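PDB 6C4M: yersinopine synthase from Yersinia pestis, which catalyses the NADPH-dependent reductive condensation of pyruvate with a histidine-derived aminobutanoate intermediate, the last step in making the metallophore yersinopine. Local coordinates for residues L49-R54 and V89-Y94; Y168-K173 and K207-R212; C244-A249 and L314-I319. All coordinates share one frame; numbering follows the deposited sequence.

Contacts 1 and 2 belong to the same mixed sheet and grip opposite halves of one NADP molecule. L49-R54 with V89-Y94 is a parallel pairing that ends at the adenosine and its 2'-phosphate; Y168-K173 with K207-R212 is an antiparallel pairing that ends at the nicotinamide. Their centres lie about 22 Å apart. Contact 1 is mostly buried, though T90 and D92 are exposed; contact 2 is partly buried, with a salt-bridge network of D171, K173 and K207. Contact 3, away from the annotated sites, is a buried apolar contact between a helix start and a loop. No hydrogen bond crosses it, whereas mainly backbone hydrogen bonds join the other two, with one to the D92 side chain in contact 1.

Contact 1: L49-R54 and V89-Y94; sequences LGLYNR and VTIDCY. With NAP (NADP nicotinamide-adenine-dinucleotide phosphate), chain B.
At the edge of the Y94 ring, in its plane, lies L51 CD2, 3.9 Å from Y94 CD2; L51 CB and CG are near the same CD2-CE2 side. At the far end of the ring Y94 OH approaches N53 CB to 3.2 Å, and a water links this hydroxyl to N53 O. The flat guanidinium of R54 has N3A of the NADP adenine over one face, 3.2 Å above its plane and offset toward the rim, while the phosphorus of the 2'-phosphate lies at its edge, in plane. The planar, charged group thus serves base and phosphate together: R54 NH2 donates to NAP O1X and NE to the ester oxygen O2B. N53 fits beside it because an amide both gives and takes: ND2 donates to NAP O3X at 2.9 Å, and OD1 accepts from the ribose O3B as well as from A30 N and K58 NZ. This is the end of the second strand of a Rossmann-type fold, where NADP enzymes commonly recognise the 2'-phosphate. Strand 49-52 runs between strands 25-28 and 93-95, parallel to both. On the 93-95 side L51 N donates to C93 O at 2.9 Å, and G50 CA makes a CA-H...O contact of 3.2 Å with the same C93 oxygen. D92 N donates to L49 O, while D92 OD2 receives L49 N on its anti lone pair at 2.9 Å, nearly straight at 170°. L49 CD1 meets V89 CG2 at 3.7 Å, the two branched chains crossing at about a right angle.

Contact 2: Y168-K173 and K207-R212; sequences YYADTK and KAFKQR. With NAP (NADP nicotinamide-adenine-dinucleotide phosphate), chain B.
An antiparallel beta pairing beside the nicotinamide end of the NADP site joins A170 to F209, a non-hydrogen-bonded pair whose CA atoms are 4.2 Å apart. So close a pair suits alanine: A170 CB touches F209 CD1 at 3.7 Å, and the phenylalanine ring also has Y169 O at its edge, in plane. K210 N donates to Y169 O at an almost straight 176°, though from above the carbonyl plane. Farther along, D171 N gives to A208 O and K207 N to D171 O, both at 3.0 Å, while A208 N is buried without a partner in the model.

The D171 carboxylate has a lysine at each oxygen: OD1 takes a weak bond from K173 NZ within a salt bridge, and OD2 faces K207 NZ across a long 3.8 Å ion pair. The aspartate probably eases the repulsion between these like charges.

D171 turns its N and O to strand 207-209; T172, next in the extended strand, turns its own to the coenzyme: T172 N donates to NAP O7N at 2.9 Å and T172 O accepts from NAP N7N. Such backbone pairing of the carboxamide is a familiar feature of nicotinamide pockets in NAD(P)-dependent dehydrogenases.

Contact 3: C244-A249 and L314-I319; sequences CSNLLA and LGVEEI
L248, in the first turn of helix 247-251, packs against V316 and L314, which flank the Schellman motif that ends helix 294-313; the contact thus sets a helix start against a helix end. Followed outward, L248 CB lies 4.0 Å from V316 CG2. CG comes next, away from the usual staggered positions (chi1 -144°), and CD2 at the tip reaches L314 CD1 at 3.8 Å and L314 CB at 3.9 Å. The two leucines cross at about a right angle, and L311 of helix 294-313 adds to the apolar surroundings of L248.

G315 turns the chain between L314 and V316 with a positive phi (87°), a conformation that glycine adopts readily. V316 then meets the helix start with both methyls, CG1 lying 4.1 Å from A249 CA. A beta-branched residue suits this place, touching two consecutive residues with a single short side chain.

N246 is the N-cap, a role asparagine fills well because its short side chain can fold back on the first turn. Its OD1 accepts from A249 N at 2.8 Å, with the donor tilted 33° from the carbonyl plane, and the same oxygen meets V316 CG2 tip to tip at 4.0 Å.

Contact 1: L49-R54 and V89-Y94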
loop_
_atom_site.group_PDB
_atom_site.type_symbol
_atom_site.label_atom_id
_atom_site.label_comp_id
_atom_site.label_asym_id
_atom_site.label_seq_id
_atom_site.Cartn_x
_atom_site.Cartn_y
_atom_site.Cartn_z
ATOM N N LEU A 49 37.843 22.516 19.147
ATOM C CA LEU A 49 37.190 21.348 18.562
ATOM C C LEU A 49 38.231 20.351 18.072
ATOM O O LEU A 49 39.098 20.693 17.259
ATOM C CB LEU A 49 36.265 21.751 17.407
ATOM C CG LEU A 49 34.935 22.378 17.798
ATOM C CD1 LEU A 49 34.143 22.750 16.536
ATOM C CD2 LEU A 49 34.126 21.432 18.667
ATOM N N GLY A 50 38.137 19.125 18.575
ATOM C CA GLY A 50 38.914 18.016 18.054
ATOM C C GLY A 50 38.055 17.034 17.281
ATOM O O GLY A 50 36.833 17.000 17.460
ATOM N N LEU A 51 38.681 16.236 16.417
ATOM C CA LEU A 51 37.967 15.313 15.549
ATOM C C LEU A 51 38.803 14.055 15.407
ATOM O O LEU A 51 40.008 14.151 15.190
ATOM C CB LEU A 51 37.711 15.940 14.172
ATOM C CG LEU A 51 36.801 15.192 13.207
ATOM C CD1 LEU A 51 35.430 15.011 13.820
ATOM C CD2 LEU A 51 36.696 15.958 11.898
ATOM N N TYR A 52 38.166 12.887 15.537
ATOM C CA TYR A 52 38.805 11.597 15.314
ATOM C C TYR A 52 38.093 10.881 14.174
ATOM O O TYR A 52 36.862 10.943 14.065
ATOM C CB TYR A 52 38.765 10.706 16.557
ATOM C CG TYR A 52 38.965 9.225 16.227
ATOM C CD1 TYR A 52 40.243 8.681 16.053
ATOM C CD2 TYR A 52 37.879 8.385 16.077
ATOM C CE1 TYR A 52 40.425 7.341 15.738
ATOM C CE2 TYR A 52 38.040 7.051 15.747
ATOM C CZ TYR A 52 39.320 6.533 15.599
ATOM O OH TYR A 52 39.477 5.228 15.274
ATOM N N ASN A 53 38.873 10.211 13.330
ATOM C CA ASN A 53 38.331 9.226 12.401
ATOM C C ASN A 53 39.356 8.131 12.190
ATOM O O ASN A 53 40.552 8.402 12.051
ATOM C CB ASN A 53 37.968 9.844 11.051
ATOM C CG ASN A 53 36.961 9.003 10.275
ATOM O OD1 ASN A 53 35.777 9.328 10.238
ATOM N ND2 ASN A 53 37.430 7.920 9.645
ATOM N N ARG A 54 38.878 6.896 12.173
ATOM C CA ARG A 54 39.747 5.759 11.928
ATOM C C ARG A 54 40.442 5.927 10.579
ATOM O O ARG A 54 39.908 6.583 9.670
ATOM C CB ARG A 54 38.932 4.464 11.918
ATOM C CG ARG A 54 37.924 4.439 10.791
ATOM C CD ARG A 54 37.176 3.099 10.670
ATOM N NE ARG A 54 36.053 3.209 9.729
ATOM C CZ ARG A 54 35.457 2.160 9.158
ATOM N NH1 ARG A 54 35.871 0.929 9.433
ATOM N NH2 ARG A 54 34.451 2.344 8.311
ATOM N N VAL A 89 33.428 25.527 9.664
ATOM C CA VAL A 89 33.876 25.381 11.044
ATOM C C VAL A 89 35.306 24.869 11.057
ATOM O O VAL A 89 35.671 23.970 10.292
ATOM C CB VAL A 89 32.946 24.451 11.847
ATOM C CG1 VAL A 89 32.915 23.055 11.232
ATOM C CG2 VAL A 89 33.389 24.396 13.294
ATOM N N THR A 90 36.111 25.434 11.940
ATOM C CA THR A 90 37.516 25.097 12.013
ATOM C C THR A 90 37.724 23.931 12.972
ATOM O O THR A 90 37.069 23.841 14.012
ATOM C CB THR A 90 38.327 26.313 12.453
ATOM O OG1 THR A 90 38.478 27.177 11.319
ATOM C CG2 THR A 90 39.695 25.902 12.968
ATOM N N ILE A 91 38.622 23.020 12.602
ATOM C CA ILE A 91 39.000 21.902 13.455
ATOM C C ILE A 91 40.397 22.204 13.990
ATOM O O ILE A 91 41.329 22.447 13.214
ATOM C CB ILE A 91 38.961 20.561 12.701
ATOM C CG1 ILE A 91 37.560 20.273 12.144
ATOM C CG2 ILE A 91 39.417 19.431 13.615
ATOM C CD1 ILE A 91 36.474 20.007 13.193
ATOM N N ASP A 92 40.543 22.190 15.310
ATOM C CA ASP A 92 41.799 22.567 15.943
ATOM C C ASP A 92 42.730 21.389 16.129
ATOM O O ASP A 92 43.946 21.576 16.248
ATOM C CB ASP A 92 41.509 23.215 17.301
ATOM C CG ASP A 92 40.628 24.450 17.166
ATOM O OD1 ASP A 92 41.148 25.483 16.691
ATOM O OD2 ASP A 92 39.416 24.357 17.478
ATOM N N CYS A 93 42.190 20.180 16.141
ATOM C CA CYS A 93 43.005 18.996 16.324
ATOM C C CYS A 93 42.319 17.838 15.620
ATOM O O CYS A 93 41.122 17.629 15.816
ATOM C CB CYS A 93 43.185 18.705 17.813
ATOM S SG CYS A 93 44.160 17.262 18.152
ATOM N N TYR A 94 43.063 17.104 14.797
ATOM C CA TYR A 94 42.550 15.910 14.140
ATOM C C TYR A 94 43.495 14.761 14.425
ATOM O O TYR A 94 44.717 14.920 14.320
ATOM C CB TYR A 94 42.399 16.117 12.633
ATOM C CG TYR A 94 41.809 14.935 11.877
ATOM C CD1 TYR A 94 42.617 13.934 11.357
ATOM C CD2 TYR A 94 40.438 14.844 11.660
ATOM C CE1 TYR A 94 42.067 12.863 10.642
ATOM C CE2 TYR A 94 39.893 13.800 10.981
ATOM C CZ TYR A 94 40.707 12.807 10.466
ATOM O OH TYR A 94 40.137 11.772 9.762
HETATM P PA NAP B . 28.576 6.898 9.937
HETATM O O1A NAP B . 27.623 6.372 10.938
HETATM O O2A NAP B . 28.418 6.202 8.559
HETATM O O5B NAP B . 30.092 6.674 10.530
HETATM C C5B NAP B . 30.467 7.592 11.581
HETATM C C4B NAP B . 31.923 7.278 11.974
HETATM O O4B NAP B . 31.943 5.793 12.442
HETATM C C3B NAP B . 32.722 7.367 10.973
HETATM O O3B NAP B . 34.027 7.878 11.393
HETATM C C2B NAP B . 32.932 5.825 10.438
HETATM O O2B NAP B . 34.234 5.696 9.769
HETATM C C1B NAP B . 32.914 5.086 11.488
HETATM N N9A NAP B . 32.222 3.848 11.126
HETATM C C8A NAP B . 31.088 3.543 10.474
HETATM N N7A NAP B . 31.041 2.203 10.459
HETATM C C5A NAP B . 32.149 1.718 11.103
HETATM C C6A NAP B . 32.498 0.411 11.330
HETATM N N6A NAP B . 31.918 -0.892 11.002
HETATM N N1A NAP B . 33.638 0.140 11.992
HETATM C C2A NAP B . 34.435 1.165 12.447
HETATM N N3A NAP B . 34.082 2.462 12.218
HETATM C C4A NAP B . 32.912 2.733 11.536
HETATM O O3 NAP B . 28.273 8.517 9.757
HETATM P PN NAP B . 27.073 9.435 10.333
HETATM O O1N NAP B . 27.703 10.732 10.595
HETATM O O2N NAP B . 26.017 9.486 9.202
HETATM O O5D NAP B . 26.295 8.842 11.685
HETATM C C5D NAP B . 26.666 9.286 13.017
HETATM C C4D NAP B . 25.728 8.555 13.997
HETATM O O4D NAP B . 24.217 8.989 13.720
HETATM C C3D NAP B . 25.733 7.244 13.877
HETATM O O3D NAP B . 25.362 6.706 15.239
HETATM C C2D NAP B . 24.575 6.874 12.944
HETATM O O2D NAP B . 24.086 5.673 13.319
HETATM C C1D NAP B . 23.537 7.954 13.307
HETATM N N1N NAP B . 22.663 8.385 12.188
HETATM C C2N NAP B . 23.016 9.374 11.339
HETATM C C3N NAP B . 22.118 9.755 10.316
HETATM C C7N NAP B . 22.483 10.876 9.320
HETATM O O7N NAP B . 21.661 11.520 8.798
HETATM N N7N NAP B . 23.881 11.096 9.059
HETATM C C4N NAP B . 20.913 9.125 10.178
HETATM C C5N NAP B . 20.572 8.139 11.022
HETATM C C6N NAP B . 21.448 7.765 12.047
HETATM P P2B NAP B . 34.381 6.094 8.124
HETATM O O1X NAP B . 33.889 4.899 7.335
HETATM O O2X NAP B . 33.543 7.285 7.803
HETATM O O3X NAP B . 35.843 6.314 7.811
HETATM O O HOH W 1 41.386 9.401 9.735
#

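Contact 2: Y168-K173 and K207-R212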
loop_
_atom_site.group_PDB
_atom_site.type_symbol
_atom_site.label_atom_id
_atom_site.label_comp_id
_atom_site.label_asym_id
_atom_site.label_seq_id
_atom_site.Cartn_x
_atom_site.Cartn_y
_atom_site.Cartn_z
ATOM N N TYR A 168 20.398 10.572 16.284
ATOM C CA TYR A 168 20.973 11.764 15.687
ATOM C C TYR A 168 19.830 12.695 15.298
ATOM O O TYR A 168 18.724 12.242 14.958
ATOM C CB TYR A 168 21.846 11.410 14.483
ATOM C CG TYR A 168 22.350 12.620 13.744
ATOM C CD1 TYR A 168 23.099 13.597 14.400
ATOM C CD2 TYR A 168 22.075 12.792 12.384
ATOM C CE1 TYR A 168 23.537 14.720 13.727
ATOM C CE2 TYR A 168 22.517 13.914 11.699
ATOM C CZ TYR A 168 23.250 14.867 12.367
ATOM O OH TYR A 168 23.693 15.983 11.680
ATOM N N TYR A 169 20.075 14.003 15.405
ATOM C CA TYR A 169 18.990 14.982 15.376
ATOM C C TYR A 169 18.703 15.540 13.984
ATOM O O TYR A 169 17.917 16.496 13.854
ATOM C CB TYR A 169 19.296 16.124 16.356
ATOM C CG TYR A 169 20.580 16.880 16.120
ATOM C CD1 TYR A 169 20.630 17.968 15.253
ATOM C CD2 TYR A 169 21.748 16.541 16.819
ATOM C CE1 TYR A 169 21.833 18.686 15.062
ATOM C CE2 TYR A 169 22.926 17.233 16.639
ATOM C CZ TYR A 169 22.984 18.298 15.768
ATOM O OH TYR A 169 24.191 18.985 15.646
ATOM N N ALA A 170 19.266 14.945 12.937
ATOM C CA ALA A 170 19.094 15.469 11.597
ATOM C C ALA A 170 19.253 14.360 10.564
ATOM O O ALA A 170 19.454 13.184 10.888
ATOM C CB ALA A 170 20.104 16.570 11.320
ATOM N N ASP A 171 19.224 14.789 9.306
ATOM C CA ASP A 171 19.494 13.979 8.123
ATOM C C ASP A 171 20.617 14.677 7.363
ATOM O O ASP A 171 20.398 15.729 6.750
ATOM C CB ASP A 171 18.232 13.870 7.273
ATOM C CG ASP A 171 18.399 12.939 6.079
ATOM O OD1 ASP A 171 19.537 12.750 5.593
ATOM O OD2 ASP A 171 17.376 12.393 5.637
ATOM N N THR A 172 21.813 14.105 7.401
ATOM C CA THR A 172 23.010 14.772 6.902
ATOM C C THR A 172 23.838 13.797 6.079
ATOM O O THR A 172 24.038 12.652 6.490
ATOM C CB THR A 172 23.887 15.317 8.058
ATOM O OG1 THR A 172 23.080 16.124 8.929
ATOM C CG2 THR A 172 25.048 16.159 7.500
ATOM N N LYS A 173 24.351 14.276 4.944
ATOM C CA LYS A 173 25.010 13.430 3.962
ATOM C C LYS A 173 26.166 14.174 3.305
ATOM O O LYS A 173 26.234 15.410 3.302
ATOM C CB LYS A 173 24.007 12.945 2.898
ATOM C CG LYS A 173 23.189 11.786 3.390
ATOM C CD LYS A 173 21.688 11.995 3.201
ATOM C CE LYS A 173 20.906 10.806 3.780
ATOM N NZ LYS A 173 21.325 10.487 5.207
ATOM N N LYS A 207 19.420 17.953 5.044
ATOM C CA LYS A 207 18.132 18.055 4.364
ATOM C C LYS A 207 16.980 18.338 5.310
ATOM O O LYS A 207 15.952 18.870 4.874
ATOM C CB LYS A 207 17.821 16.739 3.632
ATOM C CG LYS A 207 18.738 16.414 2.469
ATOM C CD LYS A 207 18.917 14.885 2.233
ATOM C CE LYS A 207 17.589 14.137 2.165
ATOM N NZ LYS A 207 17.791 12.686 1.845
ATOM N N ALA A 208 17.119 17.993 6.588
ATOM C CA ALA A 208 15.993 18.058 7.507
ATOM C C ALA A 208 16.498 17.912 8.937
ATOM O O ALA A 208 17.532 17.275 9.181
ATOM C CB ALA A 208 14.964 16.969 7.171
ATOM N N PHE A 209 15.763 18.513 9.873
ATOM C CA PHE A 209 16.003 18.330 11.297
ATOM C C PHE A 209 14.838 17.560 11.914
ATOM O O PHE A 209 13.694 17.676 11.468
ATOM C CB PHE A 209 16.193 19.685 12.001
ATOM C CG PHE A 209 17.456 20.402 11.585
ATOM C CD1 PHE A 209 18.691 19.961 12.020
ATOM C CD2 PHE A 209 17.402 21.489 10.737
ATOM C CE1 PHE A 209 19.845 20.605 11.626
ATOM C CE2 PHE A 209 18.541 22.134 10.336
ATOM C CZ PHE A 209 19.773 21.700 10.782
ATOM N N LYS A 210 15.138 16.761 12.939
ATOM C CA LYS A 210 14.093 16.046 13.659
ATOM C C LYS A 210 13.255 17.031 14.472
ATOM O O LYS A 210 13.702 18.129 14.796
ATOM C CB LYS A 210 14.692 14.989 14.591
ATOM C CG LYS A 210 15.521 13.871 13.910
ATOM C CD LYS A 210 14.720 12.891 13.130
ATOM C CE LYS A 210 15.666 11.851 12.513
ATOM N NZ LYS A 210 14.973 10.990 11.468
ATOM N N GLN A 211 12.031 16.621 14.834
ATOM C CA GLN A 211 11.183 17.506 15.639
ATOM C C GLN A 211 11.474 17.382 17.133
ATOM O O GLN A 211 11.380 18.380 17.864
ATOM C CB GLN A 211 9.695 17.257 15.366
ATOM C CG GLN A 211 9.229 15.816 15.462
ATOM C CD GLN A 211 7.776 15.631 14.979
ATOM O OE1 GLN A 211 7.487 14.763 14.148
ATOM N NE2 GLN A 211 6.868 16.437 15.510
ATOM N N ARG A 212 11.809 16.186 17.621
ATOM C CA ARG A 212 12.251 16.079 19.001
ATOM C C ARG A 212 13.255 14.945 19.169
ATOM O O ARG A 212 13.331 14.009 18.364
ATOM C CB ARG A 212 11.068 15.908 19.968
ATOM C CG ARG A 212 10.229 14.657 19.862
ATOM C CD ARG A 212 8.964 14.850 20.750
ATOM N NE ARG A 212 7.892 15.533 20.023
ATOM C CZ ARG A 212 7.495 16.791 20.179
ATOM N NH1 ARG A 212 8.040 17.595 21.092
ATOM N NH2 ARG A 212 6.512 17.250 19.410
HETATM P PA NAP B . 28.576 6.898 9.937
HETATM O O1A NAP B . 27.623 6.372 10.938
HETATM O O2A NAP B . 28.418 6.202 8.559
HETATM O O5B NAP B . 30.092 6.674 10.530
HETATM C C5B NAP B . 30.467 7.592 11.581
HETATM C C4B NAP B . 31.923 7.278 11.974
HETATM O O4B NAP B . 31.943 5.793 12.442
HETATM C C3B NAP B . 32.722 7.367 10.973
HETATM O O3B NAP B . 34.027 7.878 11.393
HETATM C C2B NAP B . 32.932 5.825 10.438
HETATM O O2B NAP B . 34.234 5.696 9.769
HETATM C C1B NAP B . 32.914 5.086 11.488
HETATM N N9A NAP B . 32.222 3.848 11.126
HETATM C C8A NAP B . 31.088 3.543 10.474
HETATM N N7A NAP B . 31.041 2.203 10.459
HETATM C C5A NAP B . 32.149 1.718 11.103
HETATM C C6A NAP B . 32.498 0.411 11.330
HETATM N N6A NAP B . 31.918 -0.892 11.002
HETATM N N1A NAP B . 33.638 0.140 11.992
HETATM C C2A NAP B . 34.435 1.165 12.447
HETATM N N3A NAP B . 34.082 2.462 12.218
HETATM C C4A NAP B . 32.912 2.733 11.536
HETATM O O3 NAP B . 28.273 8.517 9.757
HETATM P PN NAP B . 27.073 9.435 10.333
HETATM O O1N NAP B . 27.703 10.732 10.595
HETATM O O2N NAP B . 26.017 9.486 9.202
HETATM O O5D NAP B . 26.295 8.842 11.685
HETATM C C5D NAP B . 26.666 9.286 13.017
HETATM C C4D NAP B . 25.728 8.555 13.997
HETATM O O4D NAP B . 24.217 8.989 13.720
HETATM C C3D NAP B . 25.733 7.244 13.877
HETATM O O3D NAP B . 25.362 6.706 15.239
HETATM C C2D NAP B . 24.575 6.874 12.944
HETATM O O2D NAP B . 24.086 5.673 13.319
HETATM C C1D NAP B . 23.537 7.954 13.307
HETATM N N1N NAP B . 22.663 8.385 12.188
HETATM C C2N NAP B . 23.016 9.374 11.339
HETATM C C3N NAP B . 22.118 9.755 10.316
HETATM C C7N NAP B . 22.483 10.876 9.320
HETATM O O7N NAP B . 21.661 11.520 8.798
HETATM N N7N NAP B . 23.881 11.096 9.059
HETATM C C4N NAP B . 20.913 9.125 10.178
HETATM C C5N NAP B . 20.572 8.139 11.022
HETATM C C6N NAP B . 21.448 7.765 12.047
HETATM P P2B NAP B . 34.381 6.094 8.124
HETATM O O1X NAP B . 33.889 4.899 7.335
HETATM O O2X NAP B . 33.543 7.285 7.803
HETATM O O3X NAP B . 35.843 6.314 7.811
#

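Contact 3: C244-A249 and L314-I319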
loop_
_atom_site.group_PDB
_atom_site.type_symbol
_atom_site.label_atom_id
_atom_site.label_comp_id
_atom_site.label_asym_id
_atom_site.label_seq_id
_atom_site.Cartn_x
_atom_site.Cartn_y
_atom_site.Cartn_z
ATOM N N CYS A 244 14.463 12.408 30.207
ATOM C CA CYS A 244 13.904 11.139 30.650
ATOM C C CYS A 244 14.469 10.773 32.015
ATOM O O CYS A 244 15.428 11.377 32.483
ATOM C CB CYS A 244 14.184 10.038 29.614
ATOM S SG CYS A 244 13.498 10.487 27.973
ATOM N N SER A 245 13.877 9.748 32.646
ATOM C CA SER A 245 14.222 9.431 34.034
ATOM C C SER A 245 15.589 8.775 34.135
ATOM O O SER A 245 16.220 8.816 35.193
ATOM C CB SER A 245 13.191 8.492 34.667
ATOM O OG SER A 245 11.890 9.018 34.569
ATOM N N ASN A 246 16.030 8.116 33.074
ATOM C CA ASN A 246 17.305 7.429 33.069
ATOM C C ASN A 246 17.709 7.213 31.618
ATOM O O ASN A 246 16.967 7.557 30.687
ATOM C CB ASN A 246 17.225 6.128 33.877
ATOM C CG ASN A 246 16.139 5.205 33.396
ATOM O OD1 ASN A 246 16.172 4.728 32.267
ATOM N ND2 ASN A 246 15.162 4.937 34.263
ATOM N N LEU A 247 18.888 6.624 31.436
ATOM C CA LEU A 247 19.460 6.472 30.104
ATOM C C LEU A 247 18.574 5.577 29.241
ATOM O O LEU A 247 18.229 5.933 28.112
ATOM C CB LEU A 247 20.882 5.896 30.206
ATOM C CG LEU A 247 21.840 6.858 30.925
ATOM C CD1 LEU A 247 23.020 6.118 31.585
ATOM C CD2 LEU A 247 22.332 7.961 29.943
ATOM N N LEU A 248 18.144 4.442 29.785
ATOM C CA LEU A 248 17.305 3.521 29.014
ATOM C C LEU A 248 15.973 4.169 28.648
ATOM O O LEU A 248 15.438 3.919 27.559
ATOM C CB LEU A 248 17.080 2.253 29.825
ATOM C CG LEU A 248 16.981 0.850 29.235
ATOM C CD1 LEU A 248 17.900 0.574 28.026
ATOM C CD2 LEU A 248 17.317 -0.086 30.381
ATOM N N ALA A 249 15.438 5.018 29.533
ATOM C CA ALA A 249 14.166 5.667 29.279
ATOM C C ALA A 249 14.247 6.681 28.149
ATOM O O ALA A 249 13.202 7.108 27.653
ATOM C CB ALA A 249 13.646 6.349 30.536
ATOM N N LEU A 314 13.803 -4.534 32.938
ATOM C CA LEU A 314 14.810 -3.574 33.352
ATOM C C LEU A 314 14.236 -2.410 34.144
ATOM O O LEU A 314 15.007 -1.535 34.542
ATOM C CB LEU A 314 15.553 -3.046 32.125
ATOM C CG LEU A 314 16.351 -4.167 31.446
ATOM C CD1 LEU A 314 16.700 -3.781 30.043
ATOM C CD2 LEU A 314 17.609 -4.505 32.253
ATOM N N GLY A 315 12.923 -2.380 34.379
ATOM C CA GLY A 315 12.297 -1.321 35.157
ATOM C C GLY A 315 11.893 -0.109 34.364
ATOM O O GLY A 315 11.761 0.983 34.934
ATOM N N VAL A 316 11.679 -0.263 33.068
ATOM C CA VAL A 316 11.429 0.849 32.174
ATOM C C VAL A 316 10.139 0.567 31.420
ATOM O O VAL A 316 9.868 -0.572 31.005
ATOM C CB VAL A 316 12.631 1.078 31.230
ATOM C CG1 VAL A 316 12.326 2.139 30.212
ATOM C CG2 VAL A 316 13.858 1.501 32.043
ATOM N N GLU A 317 9.309 1.597 31.319
ATOM C CA GLU A 317 8.049 1.494 30.608
ATOM C C GLU A 317 8.299 1.407 29.110
ATOM O O GLU A 317 9.188 2.085 28.578
ATOM C CB GLU A 317 7.169 2.714 30.928
ATOM C CG GLU A 317 6.514 2.670 32.294
ATOM C CD GLU A 317 5.202 1.873 32.288
ATOM O OE1 GLU A 317 4.928 1.173 31.284
ATOM O OE2 GLU A 317 4.436 1.953 33.280
ATOM N N GLU A 318 7.493 0.589 28.431
ATOM C CA GLU A 318 7.560 0.504 26.979
ATOM C C GLU A 318 6.993 1.765 26.353
ATOM O O GLU A 318 6.191 2.470 26.951
ATOM C CB GLU A 318 6.811 -0.725 26.457
ATOM C CG GLU A 318 5.279 -0.689 26.563
ATOM C CD GLU A 318 4.766 -0.958 27.970
ATOM O OE1 GLU A 318 5.557 -0.884 28.943
ATOM O OE2 GLU A 318 3.567 -1.240 28.112
ATOM N N ILE A 319 7.429 2.046 25.127
ATOM C CA ILE A 319 6.856 3.139 24.345
ATOM C C ILE A 319 5.548 2.694 23.685
ATOM O O ILE A 319 5.230 1.502 23.673
ATOM C CB ILE A 319 7.849 3.631 23.276
ATOM C CG1 ILE A 319 7.965 2.637 22.115
ATOM C CG2 ILE A 319 9.223 3.879 23.910
ATOM C CD1 ILE A 319 8.865 3.128 20.985
#